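Local coordinates for protein glutamate--tRNA ligase, cytoplasmic (Saccharomyces cerevisiae, PDB 2HRA) that catalyses the ATP-dependent attachment of glutamate to tRNA(Glu), and through the N-terminal GST-like domain described here joins the cofactor Arc1p, at residues Y34-A39 against N75-K80; K111-L116 against K157-V162; R126-G131 against A137-C142. All coordinates share one frame; numbering follows the deposited sequence.

Contact 1 of 3, residues Y34-A39 against N75-K80; sequences YAELIA and NKITSK
Ile77 faces Glu36 and Ala39 with a different methyl for each, so that one branched side chain spans nearly a full turn of the opposing helix. Its longer branch reaches the Glu36 end: CD1 lies over the backbone there, 3.7 Å from Glu36 O, and also meets Glu36 CB at 4.0 Å. The shorter branch is turned further along the helix, where CG2 meets Ala39 CB at 4.0 Å, methyl against methyl. The torsions account for this division. With CG1 anti to the carbonyl carbon (chi1 -61°) and the chain extended beyond it (chi2 165°), CD1 projects straight at the other helix while CG2 lies beside it. Ala39 directs its CB toward residues 75-80, and its small side chain permits a close approach, with Ala39 CA and Ile77 CA 7.2 Å apart. Glu36 contributes backbone and CB rather than its charge: its chain bends at chi2 (83°) and carries the carboxylate back over the start of helix 34-46, where the helix dipole would probably favour a negative group. No hydrogen bond crosses the contact; it is made by van der Waals touch. Phe74, one turn before Thr78, extends the apolar seam against Ala35, Glu36 and Ala39, while Phe85 touches both Ala39 and Thr78. The two helices run in roughly the same direction, and their pairing belongs to the thioredoxin-like half of the GST fold, in which helices such as 34-46 and 73-80 accompany a small mixed sheet.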
loop_
_atom_site.group_PDB
_atom_site.type_symbol
_atom_site.label_atom_id
_atom_site.label_comp_id
_atom_site.label_asym_id
_atom_site.label_seq_id
_atom_site.Cartn_x
_atom_site.Cartn_y
_atom_site.Cartn_z
ATOM N N TYR A 34 -2.192 -1.525 3.686
ATOM C CA TYR A 34 -2.499 -1.764 2.272
ATOM C C TYR A 34 -1.229 -1.852 1.451
ATOM O O TYR A 34 -1.111 -2.699 0.578
ATOM C CB TYR A 34 -3.478 -0.704 1.703
ATOM C CG TYR A 34 -4.904 -0.898 2.156
ATOM C CD1 TYR A 34 -5.498 -0.006 3.053
ATOM C CD2 TYR A 34 -5.641 -1.999 1.762
ATOM C CE1 TYR A 34 -6.780 -0.189 3.480
ATOM C CE2 TYR A 34 -6.965 -2.184 2.211
ATOM C CZ TYR A 34 -7.508 -1.290 3.062
ATOM O OH TYR A 34 -8.805 -1.449 3.536
ATOM N N ALA A 35 -0.269 -0.988 1.718
ATOM C CA ALA A 35 0.936 -0.949 0.911
ATOM C C ALA A 35 1.658 -2.292 0.930
ATOM O O ALA A 35 2.106 -2.785 -0.101
ATOM C CB ALA A 35 1.854 0.137 1.390
ATOM N N GLU A 36 1.744 -2.851 2.137
ATOM C CA GLU A 36 2.384 -4.110 2.443
ATOM C C GLU A 36 1.634 -5.215 1.773
ATOM O O GLU A 36 2.240 -6.065 1.128
ATOM C CB GLU A 36 2.411 -4.352 3.961
ATOM C CG GLU A 36 3.368 -3.428 4.745
ATOM C CD GLU A 36 2.759 -2.022 5.090
ATOM O OE1 GLU A 36 1.642 -1.701 4.666
ATOM O OE2 GLU A 36 3.417 -1.239 5.812
ATOM N N LEU A 37 0.316 -5.217 1.909
ATOM C CA LEU A 37 -0.502 -6.222 1.249
ATOM C C LEU A 37 -0.368 -6.178 -0.272
ATOM O O LEU A 37 -0.302 -7.232 -0.905
ATOM C CB LEU A 37 -1.974 -6.105 1.655
ATOM C CG LEU A 37 -3.015 -7.006 0.961
ATOM C CD1 LEU A 37 -2.904 -8.482 1.307
ATOM C CD2 LEU A 37 -4.401 -6.487 1.345
ATOM N N ILE A 38 -0.350 -4.981 -0.865
ATOM C CA ILE A 38 -0.281 -4.865 -2.333
ATOM C C ILE A 38 1.109 -5.344 -2.822
ATOM O O ILE A 38 1.246 -6.100 -3.809
ATOM C CB ILE A 38 -0.668 -3.390 -2.796
ATOM C CG1 ILE A 38 -2.148 -3.111 -2.517
ATOM C CG2 ILE A 38 -0.483 -3.187 -4.288
ATOM C CD1 ILE A 38 -2.564 -1.640 -2.664
ATOM N N ALA A 39 2.141 -4.975 -2.078
ATOM C CA ALA A 39 3.501 -5.437 -2.360
ATOM C C ALA A 39 3.557 -6.957 -2.498
ATOM O O ALA A 39 4.227 -7.486 -3.395
ATOM C CB ALA A 39 4.459 -4.952 -1.272
ATOM N N ASN A 75 9.482 -1.956 3.588
ATOM C CA ASN A 75 10.825 -1.996 3.042
ATOM C C ASN A 75 11.476 -3.372 3.129
ATOM O O ASN A 75 12.335 -3.717 2.307
ATOM C CB ASN A 75 11.706 -0.979 3.732
ATOM C CG ASN A 75 11.458 0.433 3.246
ATOM O OD1 ASN A 75 11.317 0.685 2.045
ATOM N ND2 ASN A 75 11.426 1.374 4.182
ATOM N N LYS A 76 11.101 -4.134 4.148
ATOM C CA LYS A 76 11.585 -5.478 4.275
ATOM C C LYS A 76 11.025 -6.360 3.157
ATOM O O LYS A 76 11.740 -7.188 2.637
ATOM C CB LYS A 76 11.285 -6.035 5.672
ATOM C CG LYS A 76 12.108 -5.362 6.768
ATOM C CD LYS A 76 11.927 -6.007 8.127
ATOM C CE LYS A 76 13.131 -5.762 9.031
ATOM N NZ LYS A 76 13.206 -4.382 9.578
ATOM N N ILE A 77 9.775 -6.160 2.746
ATOM C CA ILE A 77 9.226 -6.973 1.642
ATOM C C ILE A 77 9.995 -6.669 0.350
ATOM O O ILE A 77 10.428 -7.547 -0.416
ATOM C CB ILE A 77 7.736 -6.670 1.437
ATOM C CG1 ILE A 77 6.941 -7.017 2.703
ATOM C CG2 ILE A 77 7.185 -7.424 0.199
ATOM C CD1 ILE A 77 5.546 -6.415 2.705
ATOM N N THR A 78 10.213 -5.382 0.195
ATOM C CA THR A 78 10.759 -4.738 -0.968
ATOM C C THR A 78 12.222 -5.145 -1.206
ATOM O O THR A 78 12.605 -5.393 -2.333
ATOM C CB THR A 78 10.582 -3.239 -0.743
ATOM O OG1 THR A 78 9.384 -2.801 -1.427
ATOM C CG2 THR A 78 11.813 -2.464 -1.055
ATOM N N SER A 79 12.988 -5.232 -0.125
ATOM C CA SER A 79 14.400 -5.585 -0.161
ATOM C C SER A 79 14.605 -7.099 -0.227
ATOM O O SER A 79 15.567 -7.595 -0.850
ATOM C CB SER A 79 15.081 -4.993 1.074
ATOM O OG SER A 79 16.372 -5.538 1.227
ATOM N N LYS A 80 13.701 -7.832 0.416
ATOM C CA LYS A 80 13.692 -9.291 0.365
ATOM C C LYS A 80 13.365 -9.752 -1.042
ATOM O O LYS A 80 13.966 -10.716 -1.539
ATOM C CB LYS A 80 12.637 -9.841 1.314
ATOM C CG LYS A 80 12.788 -11.294 1.692
ATOM C CD LYS A 80 11.519 -11.742 2.421
ATOM C CE LYS A 80 11.784 -12.698 3.544
ATOM N NZ LYS A 80 12.142 -14.055 3.041
#

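Contact 2 of 3, residues K111-L116 against K157-V162; sequences KLSQSL and KNKVDV
A single water is held between Ser113 O and Asp161 OD2, giving one hydrogen to each, at 2.8 Å from Ser113 O and 2.8 Å from Asp161 OD2. The helix carbonyl and the carboxylate are thus joined without touching. The same carboxylate oxygen rests against carbon as well, 3.5 Å from Leu116 CB, while the rest of the Leu116 side chain turns to Ile155. Asp161 OD1 lies close to the like-charged Glu117 OE1, a proximity that would tend to raise the proton affinity of one of the two acids. The loop that presents Asp161 is a Schellman motif ending helix 152-158: Val160 is its C-prime residue, with a positive phi of 56°, Asp161 N bonds back to Ile156 O, and Val160 N to Lys157 O. Asp161 then centres an inverse gamma turn and occupies the N-cap position of helix 162-172, although its side chain makes no capping bond. Two residues before Asp161, Lys159 lays its chain alongside Ser113, with CE 4.0 Å from Ser113 CB. A bend at the last torsion (chi4 52°) brings the ammonium to the serine hydroxyl, and Lys159 NZ gives Ser113 OG a weak hydrogen bond of 3.4 Å. The stronger partner of that hydroxyl is Phe109 O, one turn back in helix 109-122. From Lys159 onward the loop belongs to a region that interacts with Arc1p.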
loop_
_atom_site.group_PDB
_atom_site.type_symbol
_atom_site.label_atom_id
_atom_site.label_comp_id
_atom_site.label_asym_id
_atom_site.label_seq_id
_atom_site.Cartn_x
_atom_site.Cartn_y
_atom_site.Cartn_z
ATOM N N LYS A 111 -1.400 19.340 6.502
ATOM C CA LYS A 111 -0.225 18.574 6.131
ATOM C C LYS A 111 -0.498 17.695 4.939
ATOM O O LYS A 111 0.365 17.553 4.037
ATOM C CB LYS A 111 0.236 17.688 7.281
ATOM C CG LYS A 111 0.798 18.451 8.454
ATOM C CD LYS A 111 1.289 17.469 9.515
ATOM C CE LYS A 111 1.962 18.126 10.686
ATOM N NZ LYS A 111 2.713 17.079 11.456
ATOM N N LEU A 112 -1.670 17.066 4.946
ATOM C CA LEU A 112 -2.036 16.152 3.874
ATOM C C LEU A 112 -2.204 16.938 2.567
ATOM O O LEU A 112 -1.799 16.510 1.509
ATOM C CB LEU A 112 -3.328 15.420 4.241
ATOM C CG LEU A 112 -3.791 14.279 3.335
ATOM C CD1 LEU A 112 -2.672 13.226 3.154
ATOM C CD2 LEU A 112 -5.061 13.620 3.876
ATOM N N SER A 113 -2.811 18.109 2.655
ATOM C CA SER A 113 -2.919 19.023 1.503
ATOM C C SER A 113 -1.562 19.287 0.819
ATOM O O SER A 113 -1.405 19.137 -0.418
ATOM C CB SER A 113 -3.611 20.324 1.963
ATOM O OG SER A 113 -4.965 20.017 2.214
ATOM N N GLN A 114 -0.562 19.616 1.631
ATOM C CA GLN A 114 0.755 19.913 1.103
ATOM C C GLN A 114 1.352 18.677 0.463
ATOM O O GLN A 114 1.964 18.744 -0.602
ATOM C CB GLN A 114 1.703 20.347 2.214
ATOM C CG GLN A 114 1.354 21.610 2.973
ATOM C CD GLN A 114 2.355 21.860 4.128
ATOM O OE1 GLN A 114 3.581 21.731 3.940
ATOM N NE2 GLN A 114 1.834 22.185 5.328
ATOM N N SER A 115 1.230 17.547 1.142
ATOM C CA SER A 115 1.891 16.318 0.668
ATOM C C SER A 115 1.239 15.882 -0.654
ATOM O O SER A 115 1.903 15.436 -1.593
ATOM C CB SER A 115 1.816 15.230 1.761
ATOM O OG SER A 115 2.380 15.717 2.992
ATOM N N LEU A 116 -0.072 16.009 -0.724
ATOM C CA LEU A 116 -0.810 15.714 -1.934
ATOM C C LEU A 116 -0.444 16.646 -3.088
ATOM O O LEU A 116 -0.526 16.258 -4.255
ATOM C CB LEU A 116 -2.336 15.803 -1.662
ATOM C CG LEU A 116 -2.972 14.632 -0.904
ATOM C CD1 LEU A 116 -4.391 14.966 -0.449
ATOM C CD2 LEU A 116 -2.931 13.351 -1.783
ATOM N N LYS A 157 -10.025 16.177 -4.585
ATOM C CA LYS A 157 -11.064 16.785 -5.408
ATOM C C LYS A 157 -11.070 18.304 -5.299
ATOM O O LYS A 157 -10.938 19.019 -6.292
ATOM C CB LYS A 157 -12.397 16.190 -5.015
ATOM C CG LYS A 157 -13.572 16.943 -5.562
ATOM C CD LYS A 157 -14.852 16.220 -5.234
ATOM C CE LYS A 157 -16.028 17.081 -5.586
ATOM N NZ LYS A 157 -16.025 17.445 -7.042
ATOM N N ASN A 158 -11.160 18.793 -4.073
ATOM C CA ASN A 158 -11.423 20.218 -3.804
ATOM C C ASN A 158 -10.199 21.125 -4.076
ATOM O O ASN A 158 -10.348 22.318 -4.332
ATOM C CB ASN A 158 -11.920 20.362 -2.375
ATOM C CG ASN A 158 -13.392 19.942 -2.231
ATOM O OD1 ASN A 158 -14.203 20.279 -3.073
ATOM N ND2 ASN A 158 -13.726 19.234 -1.177
ATOM N N LYS A 159 -9.003 20.543 -4.030
ATOM C CA LYS A 159 -7.743 21.247 -4.372
ATOM C C LYS A 159 -7.223 20.838 -5.735
ATOM O O LYS A 159 -6.126 21.173 -6.112
ATOM C CB LYS A 159 -6.688 21.072 -3.274
ATOM C CG LYS A 159 -7.162 21.641 -1.909
ATOM C CD LYS A 159 -6.011 22.007 -1.010
ATOM C CE LYS A 159 -6.390 22.717 0.254
ATOM N NZ LYS A 159 -7.446 22.025 1.033
ATOM N N VAL A 160 -8.047 20.105 -6.468
ATOM C CA VAL A 160 -7.884 19.839 -7.889
ATOM C C VAL A 160 -6.548 19.225 -8.157
ATOM O O VAL A 160 -5.846 19.649 -9.054
ATOM C CB VAL A 160 -8.090 21.098 -8.768
ATOM C CG1 VAL A 160 -8.296 20.656 -10.238
ATOM C CG2 VAL A 160 -9.279 21.957 -8.272
ATOM N N ASP A 161 -6.233 18.201 -7.372
ATOM C CA ASP A 161 -5.063 17.342 -7.569
ATOM C C ASP A 161 -5.419 16.267 -8.552
ATOM O O ASP A 161 -5.596 15.105 -8.182
ATOM C CB ASP A 161 -4.649 16.708 -6.234
ATOM C CG ASP A 161 -4.187 17.735 -5.216
ATOM O OD1 ASP A 161 -3.631 18.789 -5.598
ATOM O OD2 ASP A 161 -4.341 17.501 -3.999
ATOM N N VAL A 162 -5.563 16.665 -9.817
ATOM C CA VAL A 162 -6.215 15.831 -10.802
ATOM C C VAL A 162 -5.226 14.790 -11.281
ATOM O O VAL A 162 -5.624 13.726 -11.722
ATOM C CB VAL A 162 -6.794 16.601 -11.999
ATOM C CG1 VAL A 162 -7.918 17.553 -11.531
ATOM C CG2 VAL A 162 -5.756 17.394 -12.704
HETATM O O HOH W 1 -3.426 19.480 -2.283
#

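Contact 3 of 3, residues R126-G131 against A137-C142; sequences RTFILG and AADVAC
Ser136 and Asp139 bracket the start of helix 137-148 in a way consistent with the N-capping box familiar from the GST fold: Asp139 OD1 accepts from Ser136 N, and Ser136 OG from Ala138 N. The aspartate also ties down the preceding loop. Ile129 N donates to the syn lone pair of Asp139 OD2, 3.0 Å away and nearly straight at 166°, and Trp167 NE1 gives that oxygen a second bond. A water links the next residue, accepting from Leu130 N and donating to Asp139 OD1 at 2.7 Å, so that four donors satisfy a buried charge. Phe128 crosses the aspartate, its ring plane 77° from the carboxylate plane, with OD2 near the ring edge and Phe128 CB 3.6 Å from Asp139 OD1. Replacing Asp139 by an alanine is likely to leave Ile129 N, Trp167 NE1 and Ser136 N without their acceptor and the turn from Phe128 to Gly131 free to shift. Apolar contacts flank the polar ones. Ile129, its CG1 anti to the carbonyl carbon (chi1 -74°), sends CD1 to within 3.8 Å of Cys142 SG and sets CG2 4.1 Å from Ala138 CB. Leu130 CD1 adds a looser touch to Ala138. Around this, helix 162-172 meets Phe128 through Leu170 and Leu171, helix 90-104 backs Ile129 and Ala138 with Trp96, and Phe74 of helix 73-80 packs on Val140 and Ala141.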
loop_
_atom_site.group_PDB
_atom_site.type_symbol
_atom_site.label_atom_id
_atom_site.label_comp_id
_atom_site.label_asym_id
_atom_site.label_seq_id
_atom_site.Cartn_x
_atom_site.Cartn_y
_atom_site.Cartn_z
ATOM N N ARG A 126 3.962 12.602 -15.838
ATOM C CA ARG A 126 4.314 11.210 -15.596
ATOM C C ARG A 126 3.051 10.367 -15.354
ATOM O O ARG A 126 2.140 10.843 -14.684
ATOM C CB ARG A 126 5.156 11.152 -14.315
ATOM C CG ARG A 126 6.517 11.762 -14.450
ATOM C CD ARG A 126 7.436 11.384 -13.332
ATOM N NE ARG A 126 8.744 12.024 -13.492
ATOM C CZ ARG A 126 9.038 13.264 -13.081
ATOM N NH1 ARG A 126 8.142 14.030 -12.470
ATOM N NH2 ARG A 126 10.249 13.762 -13.288
ATOM N N THR A 127 3.006 9.126 -15.851
ATOM C CA THR A 127 1.952 8.175 -15.458
ATOM C C THR A 127 2.165 7.655 -14.034
ATOM O O THR A 127 1.230 7.609 -13.212
ATOM C CB THR A 127 1.904 6.978 -16.399
ATOM O OG1 THR A 127 1.799 7.468 -17.727
ATOM C CG2 THR A 127 0.684 6.101 -16.107
ATOM N N PHE A 128 3.406 7.286 -13.746
ATOM C CA PHE A 128 3.786 6.759 -12.446
ATOM C C PHE A 128 4.826 7.672 -11.815
ATOM O O PHE A 128 5.442 8.460 -12.492
ATOM C CB PHE A 128 4.311 5.334 -12.598
ATOM C CG PHE A 128 3.292 4.406 -13.161
ATOM C CD1 PHE A 128 3.515 3.746 -14.347
ATOM C CD2 PHE A 128 2.067 4.276 -12.550
ATOM C CE1 PHE A 128 2.547 2.926 -14.885
ATOM C CE2 PHE A 128 1.112 3.471 -13.078
ATOM C CZ PHE A 128 1.350 2.800 -14.250
ATOM N N ILE A 129 5.008 7.547 -10.507
ATOM C CA ILE A 129 5.769 8.528 -9.726
ATOM C C ILE A 129 7.186 8.739 -10.222
ATOM O O ILE A 129 7.659 9.881 -10.315
ATOM C CB ILE A 129 5.746 8.190 -8.209
ATOM C CG1 ILE A 129 4.345 8.540 -7.655
ATOM C CG2 ILE A 129 6.850 8.982 -7.482
ATOM C CD1 ILE A 129 3.981 7.923 -6.263
ATOM N N LEU A 130 7.842 7.652 -10.614
ATOM C CA LEU A 130 9.215 7.739 -11.062
ATOM C C LEU A 130 9.345 7.732 -12.570
ATOM O O LEU A 130 10.452 7.795 -13.081
ATOM C CB LEU A 130 10.074 6.647 -10.431
ATOM C CG LEU A 130 10.215 6.721 -8.920
ATOM C CD1 LEU A 130 11.014 5.528 -8.440
ATOM C CD2 LEU A 130 10.864 8.067 -8.508
ATOM N N GLY A 131 8.229 7.684 -13.285
ATOM C CA GLY A 131 8.239 7.973 -14.708
ATOM C C GLY A 131 8.647 6.813 -15.592
ATOM O O GLY A 131 9.113 7.031 -16.708
ATOM N N ALA A 137 7.728 0.568 -6.486
ATOM C CA ALA A 137 7.458 0.538 -5.059
ATOM C C ALA A 137 7.002 1.883 -4.574
ATOM O O ALA A 137 6.252 1.975 -3.593
ATOM C CB ALA A 137 8.746 0.071 -4.267
ATOM N N ALA A 138 7.466 2.949 -5.214
ATOM C CA ALA A 138 7.012 4.283 -4.837
ATOM C C ALA A 138 5.472 4.384 -4.973
ATOM O O ALA A 138 4.773 4.920 -4.104
ATOM C CB ALA A 138 7.738 5.351 -5.705
ATOM N N ASP A 139 4.956 3.900 -6.100
ATOM C CA ASP A 139 3.537 3.937 -6.379
ATOM C C ASP A 139 2.776 3.063 -5.383
ATOM O O ASP A 139 1.693 3.421 -4.939
ATOM C CB ASP A 139 3.264 3.453 -7.817
ATOM C CG ASP A 139 3.922 4.326 -8.851
ATOM O OD1 ASP A 139 4.993 3.911 -9.373
ATOM O OD2 ASP A 139 3.401 5.435 -9.117
ATOM N N VAL A 140 3.349 1.917 -5.026
ATOM C CA VAL A 140 2.657 0.967 -4.149
ATOM C C VAL A 140 2.486 1.565 -2.774
ATOM O O VAL A 140 1.411 1.510 -2.177
ATOM C CB VAL A 140 3.434 -0.376 -4.096
ATOM C CG1 VAL A 140 2.848 -1.320 -3.096
ATOM C CG2 VAL A 140 3.473 -1.022 -5.489
ATOM N N ALA A 141 3.544 2.176 -2.283
ATOM C CA ALA A 141 3.514 2.783 -0.977
ATOM C C ALA A 141 2.562 3.965 -0.933
ATOM O O ALA A 141 1.798 4.100 0.036
ATOM C CB ALA A 141 4.934 3.190 -0.548
ATOM N N CYS A 142 2.581 4.825 -1.965
ATOM C CA CYS A 142 1.714 6.000 -1.955
ATOM C C CYS A 142 0.267 5.621 -2.180
ATOM O O CYS A 142 -0.631 6.211 -1.562
ATOM C CB CYS A 142 2.187 7.070 -2.947
ATOM S SG CYS A 142 3.782 7.821 -2.518
HETATM O O HOH W 2 7.323 4.919 -10.147
#

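Overall arrangement
Contacts 1 and 3 are buried and adjoin: helix 34-46 meets helix 137-148 where Ala35 and Ile38 pack on Val140, so the thioredoxin-like half and the helical half of the GST fold are joined between them. Contact 2 lies nearer the surface, 25 Å from contact 1 between centres and 17 Å from contact 3. Chemistry follows position. Contact 1 is van der Waals touch between two helices, with no hydrogen bond across it, contact 3 pairs apolar packing with a fully engaged buried carboxylate, and contact 2 relies on a water and a weak lysine bond. Contacts 2 and 3 each set a loop from an Arc1p-interacting region against a helix, and helix 162-172 begins beside one and covers the other.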